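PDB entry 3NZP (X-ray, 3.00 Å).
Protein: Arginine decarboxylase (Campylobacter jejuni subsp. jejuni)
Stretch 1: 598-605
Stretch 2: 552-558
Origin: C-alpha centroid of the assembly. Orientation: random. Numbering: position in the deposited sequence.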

# COMPACT_ATOMS: atom_id res chain seq x y z
N LEU B 598 10.26 -6.24 29.62
CA LEU B 598 11.23 -6.72 28.66
C LEU B 598 10.59 -6.77 27.27
O LEU B 598 11.22 -6.41 26.27
CB LEU B 598 11.70 -8.11 29.06
CG LEU B 598 12.45 -8.81 27.94
CD1 LEU B 598 13.78 -8.10 27.75
CD2 LEU B 598 12.67 -10.27 28.27
N PHE B 599 9.34 -7.22 27.22
CA PHE B 599 8.61 -7.33 25.95
C PHE B 599 8.22 -5.99 25.37
O PHE B 599 8.10 -5.85 24.15
CB PHE B 599 7.34 -8.18 26.12
CG PHE B 599 7.60 -9.54 26.70
CD1 PHE B 599 8.72 -10.28 26.31
CD2 PHE B 599 6.73 -10.09 27.64
CE1 PHE B 599 8.98 -11.54 26.86
CE2 PHE B 599 6.98 -11.35 28.20
CZ PHE B 599 8.11 -12.07 27.80
N LEU B 600 8.02 -5.01 26.24
CA LEU B 600 7.64 -3.68 25.82
C LEU B 600 8.78 -2.96 25.13
O LEU B 600 8.58 -2.22 24.16
CB LEU B 600 7.16 -2.87 27.03
CG LEU B 600 5.65 -2.74 27.23
CD1 LEU B 600 4.99 -4.10 27.14
CD2 LEU B 600 5.37 -2.10 28.57
N ASN B 601 9.99 -3.19 25.62
CA ASN B 601 11.18 -2.56 25.07
C ASN B 601 11.84 -3.41 23.99
O ASN B 601 13.01 -3.23 23.66
CB ASN B 601 12.16 -2.25 26.19
CG ASN B 601 11.73 -1.06 27.03
OD1 ASN B 601 11.81 0.09 26.59
ND2 ASN B 601 11.27 -1.33 28.25
N ASP B 602 11.07 -4.33 23.41
CA ASP B 602 11.59 -5.19 22.38
C ASP B 602 10.80 -4.98 21.08
O ASP B 602 9.65 -4.55 21.12
CB ASP B 602 11.48 -6.64 22.85
CG ASP B 602 12.38 -7.58 22.08
OD1 ASP B 602 12.27 -8.81 22.30
OD2 ASP B 602 13.19 -7.09 21.25
N ASN B 603 11.41 -5.27 19.93
CA ASN B 603 10.72 -5.09 18.64
C ASN B 603 9.59 -6.11 18.56
O ASN B 603 9.61 -7.13 19.27
CB ASN B 603 11.67 -5.28 17.47
CG ASN B 603 12.21 -6.68 17.39
OD1 ASN B 603 11.93 -7.41 16.43
ND2 ASN B 603 12.98 -7.07 18.41
N GLY B 604 8.64 -5.86 17.67
CA GLY B 604 7.50 -6.75 17.54
C GLY B 604 7.64 -7.95 16.62
O GLY B 604 6.67 -8.67 16.38
N TYR B 605 8.83 -8.16 16.09
CA TYR B 605 9.02 -9.29 15.20
C TYR B 605 9.13 -10.58 15.99
O TYR B 605 9.57 -10.59 17.15
CB TYR B 605 10.24 -9.07 14.31
CG TYR B 605 9.94 -8.18 13.13
CD1 TYR B 605 10.31 -6.83 13.12
CD2 TYR B 605 9.25 -8.68 12.02
CE1 TYR B 605 9.99 -6.00 12.03
CE2 TYR B 605 8.93 -7.86 10.93
CZ TYR B 605 9.30 -6.52 10.94
OH TYR B 605 8.98 -5.71 9.86
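Stretch 2, residues 552-558: EAQSILD

How does stretch 2 run against stretch 1? Residues 552-555 are extended, and a helix starts at Ile556; stretch 1 does the reverse, leaving its helix at Asn601 and continuing as loop. The directions are opposed: Leu557 lies near Leu600, with CA atoms 5.4 Å apart, whereas Ser555 lies near Asn603, CA to CA 4.2 Å.

What fastens the two backbones? The first amides of a helix have no carbonyl one turn earlier in the helix to bond to, and here two of them find carbonyls in stretch 1. Ile556 N donates to Asp602 O at 3.0 Å, and Leu557 N to Leu600 O at 3.2 Å, both nearly straight. The next amide stays within stretch 2: Asp558 N donates to Ser555 OG at 3.2 Å, capping the helix.

Where is most surface covered? Leu600, Ile556 and Leu557 lead. The leucines pack side chain to side chain, Leu600 CG to Leu557 CD1 at 3.5 Å. The side chain of Ile556 lies against the backbone of stretch 1, its CD1 3.3 Å from Phe599 O and its CG1 4.2 Å from Gly604 CA.

How does the extended part sit? It lies close to the loop: Asn603 CA is 3.4 Å from Gln554 O, a CA-H...O contact, and Ala553 CB points toward stretch 1, 4.2 Å from Asn603 CB.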

# COMPACT_ATOMS: atom_id res chain seq x y z
N GLU B 552 18.14 0.48 14.51
CA GLU B 552 17.45 -0.64 15.11
C GLU B 552 15.93 -0.48 14.99
O GLU B 552 15.42 0.64 14.99
CB GLU B 552 17.89 -0.76 16.57
CG GLU B 552 17.46 -2.02 17.30
CD GLU B 552 18.32 -2.25 18.51
OE1 GLU B 552 18.86 -1.25 19.03
OE2 GLU B 552 18.46 -3.41 18.95
N ALA B 553 15.22 -1.59 14.86
CA ALA B 553 13.77 -1.58 14.73
C ALA B 553 13.09 -1.10 16.01
O ALA B 553 13.48 -1.50 17.11
CB ALA B 553 13.29 -2.97 14.37
N GLN B 554 12.07 -0.26 15.86
CA GLN B 554 11.33 0.29 17.01
C GLN B 554 10.83 -0.74 18.00
O GLN B 554 10.55 -1.88 17.64
CB GLN B 554 10.11 1.07 16.53
CG GLN B 554 10.37 2.46 16.09
CD GLN B 554 9.09 3.26 16.02
OE1 GLN B 554 8.07 2.79 15.48
NE2 GLN B 554 9.12 4.47 16.57
N SER B 555 10.69 -0.35 19.26
CA SER B 555 10.17 -1.27 20.24
C SER B 555 8.66 -1.11 20.20
O SER B 555 8.14 -0.08 19.75
CB SER B 555 10.67 -0.93 21.64
OG SER B 555 10.05 0.25 22.11
N ILE B 556 7.95 -2.13 20.68
CA ILE B 556 6.49 -2.10 20.72
C ILE B 556 6.01 -0.77 21.30
O ILE B 556 5.13 -0.11 20.74
CB ILE B 556 5.97 -3.24 21.59
CG1 ILE B 556 6.18 -4.56 20.88
CG2 ILE B 556 4.50 -3.05 21.88
CD1 ILE B 556 5.82 -5.71 21.76
N LEU B 557 6.61 -0.40 22.43
CA LEU B 557 6.30 0.85 23.12
C LEU B 557 6.42 2.04 22.17
O LEU B 557 5.50 2.86 22.08
CB LEU B 557 7.24 1.03 24.30
CG LEU B 557 6.57 1.36 25.64
CD1 LEU B 557 5.35 0.49 25.81
CD2 LEU B 557 7.55 1.13 26.78
N ASP B 558 7.56 2.15 21.48
CA ASP B 558 7.76 3.25 20.55
C ASP B 558 6.70 3.22 19.46
O ASP B 558 6.16 4.25 19.07
CB ASP B 558 9.14 3.17 19.88
CG ASP B 558 10.29 3.44 20.85
OD1 ASP B 558 10.19 4.38 21.68
OD2 ASP B 558 11.30 2.70 20.77